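Local structure of 3-hydroxyacyl-CoA dehydrogenase type-2 (Mycobacterium avium, 3PPI) at residues G38-R48 against A63-L74. The protein probably catalyses the reversible, NAD-dependent oxidation of 3-hydroxyacyl-CoA to 3-ketoacyl-CoA, as a member of the short-chain dehydrogenase/reductase family. Residues are numbered along the deposited sequence; the frame is centred on the assembly and turned at random.
Sequences GAGGLGEATVR and AAEKGKALADEL
The guanidinium of R48 has CD1 of L70 over one face, 3.4 Å above its plane and displaced from its centre, while two carboxylates meet it at its edges. R48 holds E73 end-on, its NH1 donating to OE2 at 2.8 Å and its NH2 to OE1 at 2.9 Å. The pairing is twisted, the two planes lying 52° apart, and NH1 meets OE2 from above the carboxylate plane. Along another guanidinium edge, R48 NE and NH2 converge on the single oxygen OE2 of E44, NE on the anti lone pair. Four hydrogen bonds thus fix the guanidinium's rotation, carried there by a chain extended from CG to NE.

E44 links this arginine to a second cation. With CG anti to the backbone N (chi1 172°), its extended chain reaches helix 64-74, and OE1 receives K66 NZ at 2.8 Å from above the carboxylate plane. The lysine bends along its length to bring NZ also within 2.8 Å of A39 O, in the carbonyl plane, so one ammonium of helix 64-74 holds both the glycine-rich turn and E44. The alternating charges probably stabilise one another.

Beneath the network the packing is largely apolar. L70 sets CD2 against both G38 O and E44 CG, and V47 CG1 rests 3.7 Å from L74 CD1. Near the turn, CB of A39 sits 3.7 Å from G67 CA, where the backbones come closest. V47 and L70 also reach I59 of strand 56-61, and D61 at its end hydrogen-bonds the backbone N of both A39 and A63. Two nearly parallel helices (17°) on successive parallel strands, the first entered through a glycine-rich turn, are characteristic of the Rossmann fold, whose turn typically binds the dinucleotide in this family.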
loop_
_atom_site.group_PDB
_atom_site.type_symbol
_atom_site.label_atom_id
_atom_site.label_comp_id
_atom_site.label_asym_id
_atom_site.label_seq_id
_atom_site.Cartn_x
_atom_site.Cartn_y
_atom_site.Cartn_z
ATOM N N GLY A 38 14.117 -2.515 -25.927
ATOM C CA GLY A 38 14.413 -1.214 -26.521
ATOM C C GLY A 38 13.975 -1.030 -27.966
ATOM O O GLY A 38 13.948 0.087 -28.451
ATOM N N ALA A 39 13.611 -2.117 -28.644
ATOM C CA ALA A 39 13.289 -2.083 -30.074
ATOM C C ALA A 39 11.903 -1.545 -30.387
ATOM O O ALA A 39 11.648 -1.187 -31.519
ATOM C CB ALA A 39 13.438 -3.466 -30.705
ATOM N N GLY A 40 11.006 -1.493 -29.413
ATOM C CA GLY A 40 9.674 -0.946 -29.658
ATOM C C GLY A 40 8.952 -0.483 -28.407
ATOM O O GLY A 40 9.417 -0.695 -27.306
ATOM N N GLY A 41 7.816 0.174 -28.606
ATOM C CA GLY A 41 6.912 0.532 -27.528
ATOM C C GLY A 41 7.557 1.428 -26.484
ATOM O O GLY A 41 8.212 2.413 -26.816
ATOM N N LEU A 42 7.380 1.066 -25.220
ATOM C CA LEU A 42 7.879 1.873 -24.124
ATOM C C LEU A 42 9.406 1.958 -24.161
ATOM O O LEU A 42 9.988 3.005 -23.916
ATOM C CB LEU A 42 7.435 1.274 -22.787
ATOM C CG LEU A 42 5.945 1.079 -22.549
ATOM C CD1 LEU A 42 5.714 0.546 -21.088
ATOM C CD2 LEU A 42 5.179 2.381 -22.813
ATOM N N GLY A 43 10.048 0.829 -24.443
ATOM C CA GLY A 43 11.503 0.770 -24.508
ATOM C C GLY A 43 12.088 1.641 -25.608
ATOM O O GLY A 43 13.083 2.321 -25.387
ATOM N N GLU A 44 11.474 1.626 -26.790
ATOM C CA GLU A 44 11.930 2.488 -27.879
ATOM C C GLU A 44 11.889 3.959 -27.463
ATOM O O GLU A 44 12.850 4.702 -27.697
ATOM C CB GLU A 44 11.097 2.267 -29.152
ATOM C CG GLU A 44 11.376 3.267 -30.269
ATOM C CD GLU A 44 10.507 3.040 -31.509
ATOM O OE1 GLU A 44 9.777 2.030 -31.570
ATOM O OE2 GLU A 44 10.557 3.887 -32.426
ATOM N N ALA A 45 10.792 4.383 -26.846
ATOM C CA ALA A 45 10.660 5.788 -26.454
ATOM C C ALA A 45 11.742 6.159 -25.421
ATOM O O ALA A 45 12.292 7.273 -25.431
ATOM C CB ALA A 45 9.257 6.063 -25.910
ATOM N N THR A 46 12.062 5.206 -24.554
ATOM C CA THR A 46 13.102 5.396 -23.551
ATOM C C THR A 46 14.454 5.531 -24.240
ATOM O O THR A 46 15.197 6.456 -23.952
ATOM C CB THR A 46 13.116 4.237 -22.541
ATOM O OG1 THR A 46 11.813 4.126 -21.963
ATOM C CG2 THR A 46 14.163 4.452 -21.428
ATOM N N VAL A 47 14.749 4.631 -25.177
ATOM C CA VAL A 47 15.986 4.732 -25.948
ATOM C C VAL A 47 16.124 6.114 -26.610
ATOM O O VAL A 47 17.159 6.782 -26.462
ATOM C CB VAL A 47 16.093 3.626 -27.006
ATOM C CG1 VAL A 47 17.281 3.894 -27.953
ATOM C CG2 VAL A 47 16.227 2.248 -26.326
ATOM N N ARG A 48 15.084 6.533 -27.324
ATOM C CA ARG A 48 15.104 7.814 -28.029
ATOM C C ARG A 48 15.375 8.967 -27.052
ATOM O O ARG A 48 16.172 9.854 -27.340
ATOM C CB ARG A 48 13.781 8.042 -28.771
ATOM C CG ARG A 48 13.590 7.130 -29.977
ATOM C CD ARG A 48 12.319 7.462 -30.720
ATOM N NE ARG A 48 12.076 6.558 -31.851
ATOM C CZ ARG A 48 12.620 6.691 -33.060
ATOM N NH1 ARG A 48 13.468 7.683 -33.316
ATOM N NH2 ARG A 48 12.326 5.817 -34.014
ATOM N N ALA A 63 13.867 -8.492 -31.068
ATOM C CA ALA A 63 13.361 -7.979 -32.354
ATOM C C ALA A 63 14.490 -7.357 -33.173
ATOM O O ALA A 63 14.717 -6.138 -33.118
ATOM C CB ALA A 63 12.235 -6.953 -32.112
ATOM N N ALA A 64 15.186 -8.200 -33.940
ATOM C CA ALA A 64 16.418 -7.816 -34.640
ATOM C C ALA A 64 16.253 -6.731 -35.716
ATOM O O ALA A 64 17.079 -5.815 -35.799
ATOM C CB ALA A 64 17.094 -9.048 -35.234
ATOM N N GLU A 65 15.196 -6.814 -36.522
ATOM C CA GLU A 65 14.986 -5.862 -37.633
ATOM C C GLU A 65 14.593 -4.477 -37.102
ATOM O O GLU A 65 15.170 -3.463 -37.492
ATOM C CB GLU A 65 13.924 -6.382 -38.609
ATOM N N LYS A 66 13.613 -4.443 -36.207
ATOM C CA LYS A 66 13.220 -3.193 -35.560
ATOM C C LYS A 66 14.366 -2.556 -34.767
ATOM O O LYS A 66 14.601 -1.349 -34.867
ATOM C CB LYS A 66 12.002 -3.394 -34.646
ATOM C CG LYS A 66 10.763 -2.635 -35.122
ATOM C CD LYS A 66 9.879 -2.138 -33.970
ATOM C CE LYS A 66 9.519 -0.633 -34.116
ATOM N NZ LYS A 66 10.564 0.300 -33.565
ATOM N N GLY A 67 15.068 -3.376 -33.986
ATOM C CA GLY A 67 16.192 -2.919 -33.168
ATOM C C GLY A 67 17.346 -2.357 -33.978
ATOM O O GLY A 67 17.880 -1.293 -33.637
ATOM N N LYS A 68 17.725 -3.059 -35.055
ATOM C CA LYS A 68 18.816 -2.611 -35.923
ATOM C C LYS A 68 18.427 -1.320 -36.620
ATOM O O LYS A 68 19.241 -0.406 -36.742
ATOM C CB LYS A 68 19.187 -3.673 -36.974
ATOM N N ALA A 69 17.181 -1.270 -37.088
ATOM C CA ALA A 69 16.621 -0.086 -37.738
ATOM C C ALA A 69 16.677 1.125 -36.805
ATOM O O ALA A 69 17.077 2.207 -37.210
ATOM C CB ALA A 69 15.173 -0.360 -38.158
ATOM N N LEU A 70 16.285 0.935 -35.548
ATOM C CA LEU A 70 16.322 2.024 -34.580
ATOM C C LEU A 70 17.761 2.470 -34.301
ATOM O O LEU A 70 18.039 3.666 -34.231
ATOM C CB LEU A 70 15.632 1.609 -33.274
ATOM C CG LEU A 70 15.604 2.656 -32.168
ATOM C CD1 LEU A 70 14.803 3.864 -32.623
ATOM C CD2 LEU A 70 15.019 2.052 -30.877
ATOM N N ALA A 71 18.665 1.511 -34.129
ATOM C CA ALA A 71 20.074 1.828 -33.893
ATOM C C ALA A 71 20.694 2.591 -35.077
ATOM O O ALA A 71 21.469 3.543 -34.879
ATOM C CB ALA A 71 20.860 0.557 -33.605
ATOM N N ASP A 72 20.345 2.176 -36.296
ATOM C CA ASP A 72 20.831 2.846 -37.510
ATOM C C ASP A 72 20.272 4.262 -37.610
ATOM O O ASP A 72 21.011 5.203 -37.887
ATOM C CB ASP A 72 20.467 2.053 -38.777
ATOM C CG ASP A 72 21.169 0.696 -38.850
ATOM O OD1 ASP A 72 22.143 0.471 -38.101
ATOM O OD2 ASP A 72 20.734 -0.161 -39.653
ATOM N N GLU A 73 18.971 4.414 -37.371
ATOM C CA GLU A 73 18.328 5.730 -37.401
ATOM C C GLU A 73 18.990 6.707 -36.436
ATOM O O GLU A 73 19.138 7.876 -36.759
ATOM C CB GLU A 73 16.835 5.608 -37.041
ATOM C CG GLU A 73 16.095 6.959 -36.923
ATOM C CD GLU A 73 14.674 6.828 -36.392
ATOM O OE1 GLU A 73 14.141 5.704 -36.331
ATOM O OE2 GLU A 73 14.083 7.860 -36.013
ATOM N N LEU A 74 19.356 6.241 -35.240
ATOM C CA LEU A 74 19.887 7.141 -34.208
ATOM C C LEU A 74 21.378 7.457 -34.372
ATOM O O LEU A 74 21.842 8.488 -33.887
ATOM C CB LEU A 74 19.615 6.584 -32.805
ATOM C CG LEU A 74 18.140 6.543 -32.382
ATOM C CD1 LEU A 74 18.019 5.996 -30.969
ATOM C CD2 LEU A 74 17.517 7.928 -32.494
#